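Side-chain contacts in beta-L-arabinobiosidase (Bacteroides thetaiotaomicron, PDB 5MQR), which hydrolyses glycosidic bonds and probably takes part in the breakdown of plant pectin by this gut bacterium: residues A[651-656]-A[720-725]; A[727-732]-A[759-764]; A[202-207]-A[234-239]. All blocks are in the same frame, centred on the assembly; numbering follows the deposited sequence.

Contact 1 (A[651-656]-A[720-725])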
loop_
_atom_site.group_PDB
_atom_site.type_symbol
_atom_site.label_atom_id
_atom_site.label_comp_id
_atom_site.label_asym_id
_atom_site.label_seq_id
_atom_site.Cartn_x
_atom_site.Cartn_y
_atom_site.Cartn_z
ATOM N N SER A 651 13.399 -21.805 -7.438
ATOM C CA SER A 651 12.845 -20.439 -7.468
ATOM C C SER A 651 11.415 -20.480 -7.959
ATOM O O SER A 651 10.557 -19.836 -7.414
ATOM C CB SER A 651 13.668 -19.507 -8.374
ATOM O OG SER A 651 13.241 -18.153 -8.240
ATOM N N GLU A 652 11.179 -21.255 -8.996
ATOM C CA GLU A 652 9.824 -21.437 -9.550
ATOM C C GLU A 652 8.889 -22.076 -8.512
ATOM O O GLU A 652 7.761 -21.595 -8.302
ATOM C CB GLU A 652 9.865 -22.264 -10.841
ATOM C CG GLU A 652 8.497 -22.635 -11.408
ATOM C CD GLU A 652 8.593 -23.320 -12.780
ATOM O OE1 GLU A 652 9.412 -24.256 -12.946
ATOM O OE2 GLU A 652 7.843 -22.911 -13.704
ATOM N N TRP A 653 9.362 -23.141 -7.866
ATOM C CA TRP A 653 8.620 -23.761 -6.782
ATOM C C TRP A 653 8.306 -22.746 -5.673
ATOM O O TRP A 653 7.182 -22.718 -5.183
ATOM C CB TRP A 653 9.370 -24.975 -6.234
ATOM C CG TRP A 653 8.667 -25.673 -5.086
ATOM C CD1 TRP A 653 7.804 -26.737 -5.163
ATOM C CD2 TRP A 653 8.765 -25.339 -3.704
ATOM N NE1 TRP A 653 7.379 -27.090 -3.902
ATOM C CE2 TRP A 653 7.946 -26.239 -2.993
ATOM C CE3 TRP A 653 9.463 -24.364 -2.998
ATOM C CZ2 TRP A 653 7.815 -26.195 -1.622
ATOM C CZ3 TRP A 653 9.338 -24.327 -1.626
ATOM C CH2 TRP A 653 8.518 -25.237 -0.952
HETATM N N MSE A 654 9.277 -21.922 -5.290
HETATM C CA MSE A 654 9.048 -20.920 -4.227
HETATM C C MSE A 654 7.977 -19.944 -4.651
HETATM O O MSE A 654 7.054 -19.657 -3.890
HETATM C CB MSE A 654 10.341 -20.177 -3.844
HETATM C CG MSE A 654 11.237 -21.054 -2.972
HETATM SE SE MSE A 654 13.107 -20.440 -3.002
HETATM C CE MSE A 654 12.847 -18.912 -1.798
ATOM N N GLU A 655 8.081 -19.437 -5.876
ATOM C CA GLU A 655 7.105 -18.495 -6.395
ATOM C C GLU A 655 5.658 -19.042 -6.328
ATOM O O GLU A 655 4.740 -18.305 -6.007
ATOM C CB GLU A 655 7.468 -18.079 -7.826
ATOM C CG GLU A 655 6.586 -16.966 -8.357
ATOM C CD GLU A 655 6.901 -16.510 -9.788
ATOM O OE1 GLU A 655 7.624 -17.184 -10.563
ATOM O OE2 GLU A 655 6.369 -15.450 -10.139
ATOM N N GLU A 656 5.479 -20.330 -6.605
ATOM C CA GLU A 656 4.167 -21.016 -6.501
ATOM C C GLU A 656 3.699 -21.239 -5.068
ATOM O O GLU A 656 2.509 -21.259 -4.830
ATOM C CB GLU A 656 4.201 -22.411 -7.172
ATOM C CG GLU A 656 4.046 -22.403 -8.677
ATOM C CD GLU A 656 4.558 -23.670 -9.393
ATOM O OE1 GLU A 656 4.698 -24.751 -8.754
ATOM O OE2 GLU A 656 4.840 -23.576 -10.624
ATOM N N ARG A 720 2.749 -26.189 6.618
ATOM C CA ARG A 720 1.325 -25.862 6.489
ATOM C C ARG A 720 1.095 -24.546 5.742
ATOM O O ARG A 720 -0.015 -24.315 5.275
ATOM C CB ARG A 720 0.619 -25.853 7.846
ATOM C CG ARG A 720 1.036 -24.714 8.771
ATOM C CD ARG A 720 0.420 -24.877 10.152
ATOM N NE ARG A 720 1.033 -23.968 11.128
ATOM C CZ ARG A 720 0.443 -23.514 12.239
ATOM N NH1 ARG A 720 -0.812 -23.841 12.523
ATOM N NH2 ARG A 720 1.106 -22.693 13.060
ATOM N N TRP A 721 2.141 -23.716 5.619
ATOM C CA TRP A 721 2.074 -22.420 4.933
ATOM C C TRP A 721 2.300 -22.469 3.433
ATOM O O TRP A 721 2.097 -21.463 2.749
ATOM C CB TRP A 721 3.050 -21.417 5.582
ATOM C CG TRP A 721 2.752 -21.234 7.018
ATOM C CD1 TRP A 721 3.434 -21.782 8.064
ATOM C CD2 TRP A 721 1.653 -20.514 7.590
ATOM N NE1 TRP A 721 2.851 -21.422 9.246
ATOM C CE2 TRP A 721 1.747 -20.653 8.985
ATOM C CE3 TRP A 721 0.596 -19.761 7.058
ATOM C CZ2 TRP A 721 0.835 -20.077 9.857
ATOM C CZ3 TRP A 721 -0.313 -19.186 7.926
ATOM C CH2 TRP A 721 -0.183 -19.345 9.325
ATOM N N LEU A 722 2.724 -23.623 2.923
ATOM C CA LEU A 722 2.934 -23.807 1.497
ATOM C C LEU A 722 1.583 -23.816 0.804
ATOM O O LEU A 722 0.667 -24.518 1.221
ATOM C CB LEU A 722 3.673 -25.111 1.205
ATOM C CG LEU A 722 5.055 -25.301 1.814
ATOM C CD1 LEU A 722 5.546 -26.688 1.458
ATOM C CD2 LEU A 722 6.035 -24.221 1.381
ATOM N N ARG A 723 1.479 -23.065 -0.285
ATOM C CA ARG A 723 0.187 -22.776 -0.899
ATOM C C ARG A 723 -0.373 -23.966 -1.668
ATOM O O ARG A 723 -1.572 -24.165 -1.673
ATOM C CB ARG A 723 0.293 -21.547 -1.817
ATOM C CG ARG A 723 0.557 -20.219 -1.082
ATOM C CD ARG A 723 0.686 -19.057 -2.071
ATOM N NE ARG A 723 -0.585 -18.936 -2.783
ATOM C CZ ARG A 723 -1.614 -18.187 -2.400
ATOM N NH1 ARG A 723 -1.538 -17.403 -1.319
ATOM N NH2 ARG A 723 -2.736 -18.226 -3.105
ATOM N N ASP A 724 0.484 -24.741 -2.342
ATOM C CA ASP A 724 0.010 -25.911 -3.072
ATOM C C ASP A 724 -0.150 -27.065 -2.064
ATOM O O ASP A 724 0.834 -27.528 -1.494
ATOM C CB ASP A 724 0.956 -26.277 -4.212
ATOM C CG ASP A 724 0.401 -27.357 -5.133
ATOM O OD1 ASP A 724 -0.538 -28.087 -4.779
ATOM O OD2 ASP A 724 0.946 -27.495 -6.241
ATOM N N PRO A 725 -1.394 -27.519 -1.846
ATOM C CA PRO A 725 -1.594 -28.503 -0.790
ATOM C C PRO A 725 -1.069 -29.891 -1.107
ATOM O O PRO A 725 -0.988 -30.704 -0.180
ATOM C CB PRO A 725 -3.126 -28.541 -0.616
ATOM C CG PRO A 725 -3.668 -28.120 -1.943
ATOM C CD PRO A 725 -2.676 -27.121 -2.480
HETATM O O HOH W 1 4.054 -26.412 -6.717
HETATM O O HOH W 2 -0.048 -20.243 -5.210
#

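Contact 2 (A[727-732]-A[759-764])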
loop_
_atom_site.group_PDB
_atom_site.type_symbol
_atom_site.label_atom_id
_atom_site.label_comp_id
_atom_site.label_asym_id
_atom_site.label_seq_id
_atom_site.Cartn_x
_atom_site.Cartn_y
_atom_site.Cartn_z
ATOM N N TYR A 727 1.809 -31.267 -1.666
ATOM C CA TYR A 727 3.052 -31.688 -0.989
ATOM C C TYR A 727 2.772 -32.237 0.405
ATOM O O TYR A 727 3.078 -33.407 0.714
ATOM C CB TYR A 727 4.108 -30.538 -0.927
ATOM C CG TYR A 727 4.452 -30.040 -2.317
ATOM C CD1 TYR A 727 5.183 -30.842 -3.202
ATOM C CD2 TYR A 727 3.969 -28.818 -2.774
ATOM C CE1 TYR A 727 5.466 -30.414 -4.494
ATOM C CE2 TYR A 727 4.214 -28.390 -4.074
ATOM C CZ TYR A 727 4.965 -29.191 -4.927
ATOM O OH TYR A 727 5.223 -28.774 -6.186
ATOM N N LEU A 728 2.187 -31.391 1.240
ATOM C CA LEU A 728 1.890 -31.770 2.607
ATOM C C LEU A 728 0.769 -32.848 2.715
ATOM O O LEU A 728 0.818 -33.715 3.595
ATOM C CB LEU A 728 1.568 -30.537 3.434
ATOM C CG LEU A 728 1.502 -30.784 4.942
ATOM C CD1 LEU A 728 2.725 -31.521 5.501
ATOM C CD2 LEU A 728 1.331 -29.425 5.598
ATOM N N ASP A 729 -0.207 -32.819 1.810
ATOM C CA ASP A 729 -1.217 -33.887 1.751
ATOM C C ASP A 729 -0.531 -35.267 1.654
ATOM O O ASP A 729 -0.812 -36.172 2.422
ATOM C CB ASP A 729 -2.116 -33.728 0.523
ATOM C CG ASP A 729 -3.208 -32.668 0.662
ATOM O OD1 ASP A 729 -3.447 -32.032 1.712
ATOM O OD2 ASP A 729 -3.857 -32.494 -0.378
ATOM N N GLN A 730 0.385 -35.376 0.697
ATOM C CA GLN A 730 1.110 -36.605 0.404
ATOM C C GLN A 730 2.114 -36.991 1.487
ATOM O O GLN A 730 2.185 -38.163 1.867
ATOM C CB GLN A 730 1.782 -36.514 -0.978
ATOM C CG GLN A 730 0.758 -36.564 -2.112
ATOM C CD GLN A 730 1.356 -36.536 -3.505
ATOM O OE1 GLN A 730 2.416 -37.140 -3.774
ATOM N NE2 GLN A 730 0.682 -35.843 -4.409
ATOM N N ILE A 731 2.864 -36.004 1.989
ATOM C CA ILE A 731 3.824 -36.205 3.078
ATOM C C ILE A 731 3.181 -36.866 4.281
ATOM O O ILE A 731 3.732 -37.814 4.824
ATOM C CB ILE A 731 4.500 -34.884 3.511
ATOM C CG1 ILE A 731 5.525 -34.448 2.458
ATOM C CG2 ILE A 731 5.203 -35.016 4.855
ATOM C CD1 ILE A 731 5.791 -32.946 2.472
ATOM N N ILE A 732 2.043 -36.334 4.701
ATOM C CA ILE A 732 1.254 -36.905 5.778
ATOM C C ILE A 732 0.717 -38.289 5.387
ATOM O O ILE A 732 0.903 -39.251 6.145
ATOM C CB ILE A 732 0.115 -35.943 6.213
ATOM C CG1 ILE A 732 0.734 -34.727 6.907
ATOM C CG2 ILE A 732 -0.892 -36.621 7.149
ATOM C CD1 ILE A 732 -0.221 -33.580 7.069
ATOM N N LEU A 759 -4.259 -30.935 13.312
ATOM C CA LEU A 759 -5.215 -29.885 13.600
ATOM C C LEU A 759 -4.610 -28.474 13.299
ATOM O O LEU A 759 -5.295 -27.625 12.707
ATOM C CB LEU A 759 -5.735 -29.988 15.030
ATOM C CG LEU A 759 -6.785 -28.946 15.436
ATOM C CD1 LEU A 759 -8.025 -29.067 14.560
ATOM C CD2 LEU A 759 -7.138 -29.077 16.909
ATOM N N ALA A 760 -3.335 -28.248 13.645
ATOM C CA ALA A 760 -2.664 -26.967 13.327
ATOM C C ALA A 760 -2.668 -26.676 11.813
ATOM O O ALA A 760 -2.809 -25.523 11.395
ATOM C CB ALA A 760 -1.238 -26.963 13.845
ATOM N N ARG A 761 -2.510 -27.729 11.003
ATOM C CA ARG A 761 -2.575 -27.580 9.566
ATOM C C ARG A 761 -3.952 -27.132 9.157
ATOM O O ARG A 761 -4.072 -26.189 8.389
ATOM C CB ARG A 761 -2.229 -28.859 8.816
ATOM C CG ARG A 761 -1.923 -28.583 7.356
ATOM C CD ARG A 761 -2.234 -29.751 6.468
ATOM N NE ARG A 761 -2.096 -29.357 5.074
ATOM C CZ ARG A 761 -2.223 -30.174 4.037
ATOM N NH1 ARG A 761 -2.488 -31.452 4.208
ATOM N NH2 ARG A 761 -2.072 -29.694 2.810
ATOM N N TYR A 762 -4.974 -27.818 9.660
ATOM C CA TYR A 762 -6.361 -27.447 9.404
ATOM C C TYR A 762 -6.684 -25.991 9.777
ATOM O O TYR A 762 -7.365 -25.306 9.026
ATOM C CB TYR A 762 -7.346 -28.428 10.078
ATOM C CG TYR A 762 -8.769 -27.947 10.023
ATOM C CD1 TYR A 762 -9.479 -27.973 8.825
ATOM C CD2 TYR A 762 -9.400 -27.412 11.164
ATOM C CE1 TYR A 762 -10.792 -27.480 8.753
ATOM C CE2 TYR A 762 -10.702 -26.936 11.111
ATOM C CZ TYR A 762 -11.392 -26.976 9.899
ATOM O OH TYR A 762 -12.670 -26.526 9.836
HETATM N N MSE A 763 -6.173 -25.519 10.896
HETATM C CA MSE A 763 -6.360 -24.125 11.314
HETATM C C MSE A 763 -5.755 -23.093 10.378
HETATM O O MSE A 763 -6.148 -21.933 10.411
HETATM C CB MSE A 763 -5.792 -23.901 12.715
HETATM C CG MSE A 763 -6.710 -24.483 13.796
HETATM SE SE MSE A 763 -5.768 -24.509 15.560
HETATM C CE MSE A 763 -6.854 -23.116 16.378
ATOM N N VAL A 764 -4.762 -23.480 9.588
ATOM C CA VAL A 764 -4.267 -22.647 8.506
ATOM C C VAL A 764 -5.085 -22.850 7.234
ATOM O O VAL A 764 -5.592 -21.876 6.684
ATOM C CB VAL A 764 -2.774 -22.876 8.226
ATOM C CG1 VAL A 764 -2.322 -22.200 6.935
ATOM C CG2 VAL A 764 -1.961 -22.359 9.396
#

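Contact 3 (A[202-207]-A[234-239])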
loop_
_atom_site.group_PDB
_atom_site.type_symbol
_atom_site.label_atom_id
_atom_site.label_comp_id
_atom_site.label_asym_id
_atom_site.label_seq_id
_atom_site.Cartn_x
_atom_site.Cartn_y
_atom_site.Cartn_z
ATOM N N TYR A 202 -14.309 46.545 -0.352
ATOM C CA TYR A 202 -13.430 47.560 0.188
ATOM C C TYR A 202 -11.985 47.339 -0.269
ATOM O O TYR A 202 -11.587 46.227 -0.623
ATOM C CB TYR A 202 -13.454 47.557 1.714
ATOM C CG TYR A 202 -14.809 47.752 2.348
ATOM C CD1 TYR A 202 -15.653 46.659 2.595
ATOM C CD2 TYR A 202 -15.234 49.009 2.757
ATOM C CE1 TYR A 202 -16.898 46.830 3.194
ATOM C CE2 TYR A 202 -16.468 49.183 3.355
ATOM C CZ TYR A 202 -17.292 48.093 3.571
ATOM O OH TYR A 202 -18.506 48.276 4.168
ATOM N N PHE A 203 -11.214 48.417 -0.235
ATOM C CA PHE A 203 -9.781 48.338 -0.361
ATOM C C PHE A 203 -9.148 47.984 0.981
ATOM O O PHE A 203 -9.468 48.567 2.020
ATOM C CB PHE A 203 -9.199 49.657 -0.843
ATOM C CG PHE A 203 -9.216 49.810 -2.323
ATOM C CD1 PHE A 203 -8.154 49.351 -3.084
ATOM C CD2 PHE A 203 -10.293 50.406 -2.952
ATOM C CE1 PHE A 203 -8.151 49.488 -4.446
ATOM C CE2 PHE A 203 -10.306 50.550 -4.323
ATOM C CZ PHE A 203 -9.232 50.091 -5.073
ATOM N N ILE A 204 -8.234 47.031 0.926
ATOM C CA ILE A 204 -7.408 46.658 2.057
ATOM C C ILE A 204 -5.955 47.196 1.914
ATOM O O ILE A 204 -5.252 47.359 2.920
ATOM C CB ILE A 204 -7.449 45.126 2.263
ATOM C CG1 ILE A 204 -6.872 44.738 3.631
ATOM C CG2 ILE A 204 -6.701 44.389 1.164
ATOM C CD1 ILE A 204 -7.113 43.289 4.041
ATOM N N TYR A 205 -5.510 47.464 0.683
ATOM C CA TYR A 205 -4.176 48.002 0.432
ATOM C C TYR A 205 -4.213 48.947 -0.773
ATOM O O TYR A 205 -4.847 48.641 -1.787
ATOM C CB TYR A 205 -3.197 46.852 0.178
ATOM C CG TYR A 205 -1.804 47.301 -0.199
ATOM C CD1 TYR A 205 -0.839 47.561 0.785
ATOM C CD2 TYR A 205 -1.449 47.480 -1.546
ATOM C CE1 TYR A 205 0.449 47.970 0.440
ATOM C CE2 TYR A 205 -0.165 47.896 -1.911
ATOM C CZ TYR A 205 0.792 48.140 -0.921
ATOM O OH TYR A 205 2.068 48.560 -1.295
ATOM N N TYR A 206 -3.538 50.087 -0.642
ATOM C CA TYR A 206 -3.364 51.019 -1.750
ATOM C C TYR A 206 -1.918 51.014 -2.196
ATOM O O TYR A 206 -0.999 51.109 -1.363
ATOM C CB TYR A 206 -3.719 52.436 -1.349
ATOM C CG TYR A 206 -5.158 52.623 -0.944
ATOM C CD1 TYR A 206 -6.177 52.639 -1.901
ATOM C CD2 TYR A 206 -5.505 52.784 0.390
ATOM C CE1 TYR A 206 -7.507 52.824 -1.538
ATOM C CE2 TYR A 206 -6.831 52.977 0.765
ATOM C CZ TYR A 206 -7.824 52.990 -0.195
ATOM O OH TYR A 206 -9.123 53.169 0.196
ATOM N N ASN A 207 -1.720 50.915 -3.510
ATOM C CA ASN A 207 -0.418 51.170 -4.098
ATOM C C ASN A 207 -0.145 52.666 -4.009
ATOM O O ASN A 207 -1.075 53.469 -3.909
ATOM C CB ASN A 207 -0.356 50.674 -5.546
ATOM C CG ASN A 207 -0.228 49.162 -5.647
ATOM O OD1 ASN A 207 -1.190 48.470 -5.954
ATOM N ND2 ASN A 207 0.958 48.652 -5.407
ATOM N N GLU A 234 -6.549 40.932 10.443
ATOM C CA GLU A 234 -5.839 39.659 10.592
ATOM C C GLU A 234 -5.038 39.283 9.350
ATOM O O GLU A 234 -4.006 38.623 9.467
ATOM C CB GLU A 234 -6.804 38.488 10.859
ATOM C CG GLU A 234 -7.412 38.445 12.255
ATOM C CD GLU A 234 -8.552 37.446 12.378
ATOM O OE1 GLU A 234 -8.637 36.478 11.588
ATOM O OE2 GLU A 234 -9.382 37.638 13.286
ATOM N N ILE A 235 -5.547 39.632 8.169
ATOM C CA ILE A 235 -4.830 39.374 6.936
ATOM C C ILE A 235 -3.547 40.184 6.953
ATOM O O ILE A 235 -2.474 39.625 6.731
ATOM C CB ILE A 235 -5.653 39.742 5.703
ATOM C CG1 ILE A 235 -6.831 38.766 5.559
ATOM C CG2 ILE A 235 -4.778 39.727 4.455
ATOM C CD1 ILE A 235 -7.930 39.282 4.657
ATOM N N LEU A 236 -3.671 41.477 7.236
ATOM C CA LEU A 236 -2.523 42.390 7.291
ATOM C C LEU A 236 -1.508 42.002 8.363
ATOM O O LEU A 236 -0.331 42.212 8.180
ATOM C CB LEU A 236 -2.974 43.835 7.536
ATOM C CG LEU A 236 -3.751 44.531 6.410
ATOM C CD1 LEU A 236 -4.306 45.884 6.874
ATOM C CD2 LEU A 236 -2.863 44.705 5.184
ATOM N N ASP A 237 -1.966 41.419 9.465
ATOM C CA ASP A 237 -1.070 40.984 10.542
ATOM C C ASP A 237 -0.534 39.580 10.346
ATOM O O ASP A 237 0.159 39.072 11.214
ATOM C CB ASP A 237 -1.774 41.090 11.909
ATOM C CG ASP A 237 -2.171 42.539 12.284
ATOM O OD1 ASP A 237 -1.649 43.528 11.703
ATOM O OD2 ASP A 237 -3.037 42.680 13.178
ATOM N N ASN A 238 -0.832 38.940 9.219
ATOM C CA ASN A 238 -0.371 37.600 8.985
ATOM C C ASN A 238 0.736 37.605 7.911
ATOM O O ASN A 238 0.461 37.776 6.725
ATOM C CB ASN A 238 -1.538 36.728 8.549
ATOM C CG ASN A 238 -1.192 35.262 8.537
ATOM O OD1 ASN A 238 -0.102 34.872 8.140
ATOM N ND2 ASN A 238 -2.117 34.438 8.991
ATOM N N PRO A 239 1.992 37.386 8.319
ATOM C CA PRO A 239 3.092 37.445 7.347
ATOM C C PRO A 239 2.994 36.444 6.217
ATOM O O PRO A 239 3.446 36.756 5.128
ATOM C CB PRO A 239 4.336 37.159 8.196
ATOM C CG PRO A 239 3.817 36.371 9.358
ATOM C CD PRO A 239 2.468 36.969 9.655
#

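Contact 1 (A[651-656]-A[720-725])
Trp653 and Leu722 supply the apolar part of the contact, their side chains crossing at about a right angle. The outer end of the indole's six-membered ring does the touching: Trp653 CH2 lies 3.6 Å from Leu722 CD2, and Trp653 CZ2 is 3.9 Å from Leu722 CD1, so both methyls of the leucine meet the same end of the ring. The indole reaches them with CG anti to the backbone N (chi1 179°), which carries the ring from the helix toward the loop.

The polar part is mediated by water. Water 2 donates to Glu656 O at 2.8 Å and accepts from Arg723 NE at 2.8 Å, sitting in the guanidinium plane at its edge; alongside this bridge, Arg723 CB lies 3.8 Å from Glu656 O. Water 1 donates to Glu656 OE1 at 2.7 Å and, weakly, to Asp724 OD2. These two carboxylates are like-charged, and the water between them probably eases their repulsion, as does the salt bridge from Glu656 OE2 to Lys614.

The contact joins helix 647-657 to the loop between helices 712-719 and 726-737. Trp676 of helix 666-680 also packs on Leu722, while Arg723 is held by Asn1065 and Asn1058 O, from strands 1064-1071 and 1053-1061 of the C-terminal sheet.

Contact 2 (A[727-732]-A[759-764])
The guanidinium of Arg761 is the central flat group: Leu728 CB lies over the middle of one face, 3.8 Å above its plane, and the carboxylate carbon CG of Asp729 stands at the edge, in plane. Phe770 of helix 768-788 adds a cation-pi contact. The motif is an antiparallel helix pair of the six-hairpin glycosidase domain, with segments 727-732 and 759-764 at 164° and their axes 12.8 Å apart, a wide separation bridged mainly by Arg761, met by Leu728 and Asp729. Arg761 starts with CG anti to its own N (chi1 -164°) and runs extended from CG to NE.

Its buried guanidinium forms a salt bridge to the partly exposed Asp729. Both terminal nitrogens, Arg761 NH1 at 2.7 Å and Arg761 NH2 at 2.9 Å, grip the single oxygen Asp729 OD1 through distinctly bent bonds. NH1 meets the anti lone pair, whereas NH2 comes from above the carboxylate, whose plane is turned 61° from the guanidinium. Arg761 NE pairs with Asp765, so the one guanidinium is shared between two acids. A methionine in place of Arg761 would probably leave Asp729 and Asp765 without their positive mate and free the Asp729 carboxylate to turn.

Apolar atoms also touch the arginine: Ile732 CD1 lies 4.2 Å from Arg761 NH1, approaching obliquely, and Leu728 CD2 presses to 3.5 Å from Arg761 NE.

Contact 3 (A[202-207]-A[234-239])
A classic beta bulge in the outermost strand of a propeller blade presents the side chain that makes this contact. Ile204 and Tyr205 together face Arg187 of the neighbouring strand 186-192, and the chain turns a corner at Ile204, whose side chain is directed at the last turn of helix 226-236. The helix is thereby laid against the edge of the four-stranded blade formed by strands 148-157, 163-170, 186-192 and 202-206, in the N-terminal beta propeller.

Ile204 meets two consecutive residues of the helix with different parts of its longer branch. The tip, Ile204 CD1, comes within 4.1 Å of Ile235 CD1 and 4.2 Å of Ile235 CB, the two side chains crossing at about a right angle. Lower on the same branch, Ile204 CG1 lies 4.2 Å from Leu236 CG, and here the chains slide past each other in opposite directions. The reach depends on the torsions: CG1 is anti to the backbone N (chi1 -166°) and CD1 continues the line (chi2 169°).

Neighbours of each partner extend the apolar patch. Ile204 also packs on Val189 of strand 186-192, and Ile235 on Tyr241 and Met242 of the short helix 239-242, which Asn238 introduces as N-cap. Tyr205, next along, hydrogen-bonds through its hydroxyl with the Asp253 carboxylate and the backbone N of Asp250.

The closest side-chain pairs across the segments are all aliphatic carbon, at van der Waals separations. Such a contact has no directional bond to fix its angle; its hold probably comes from shape and from shielding the isoleucines and much of Leu236 from water.

From the N terminus, contact 3 comes first, closing the loop from strand 202-206 to the end of helix 226-236 within the propeller. Contact 1 follows much later, bringing 720-725 back to helix 647-657, and contact 2 opens almost at once, joining helices 726-737 and 754-765. The three loops run in series; none nests in or crosses another. Contacts 1 and 2, their centres about 13 Å apart, touch directly: Trp653 meets Tyr727 edge-to-face, Trp721 packs on Val764, and Arg720 NH1 probably hydrogen-bonds Ala760 O. Contact 3 lies on the opposite side of the chain's centre from contacts 1 and 2, its centre about 68 Å from that of contact 1.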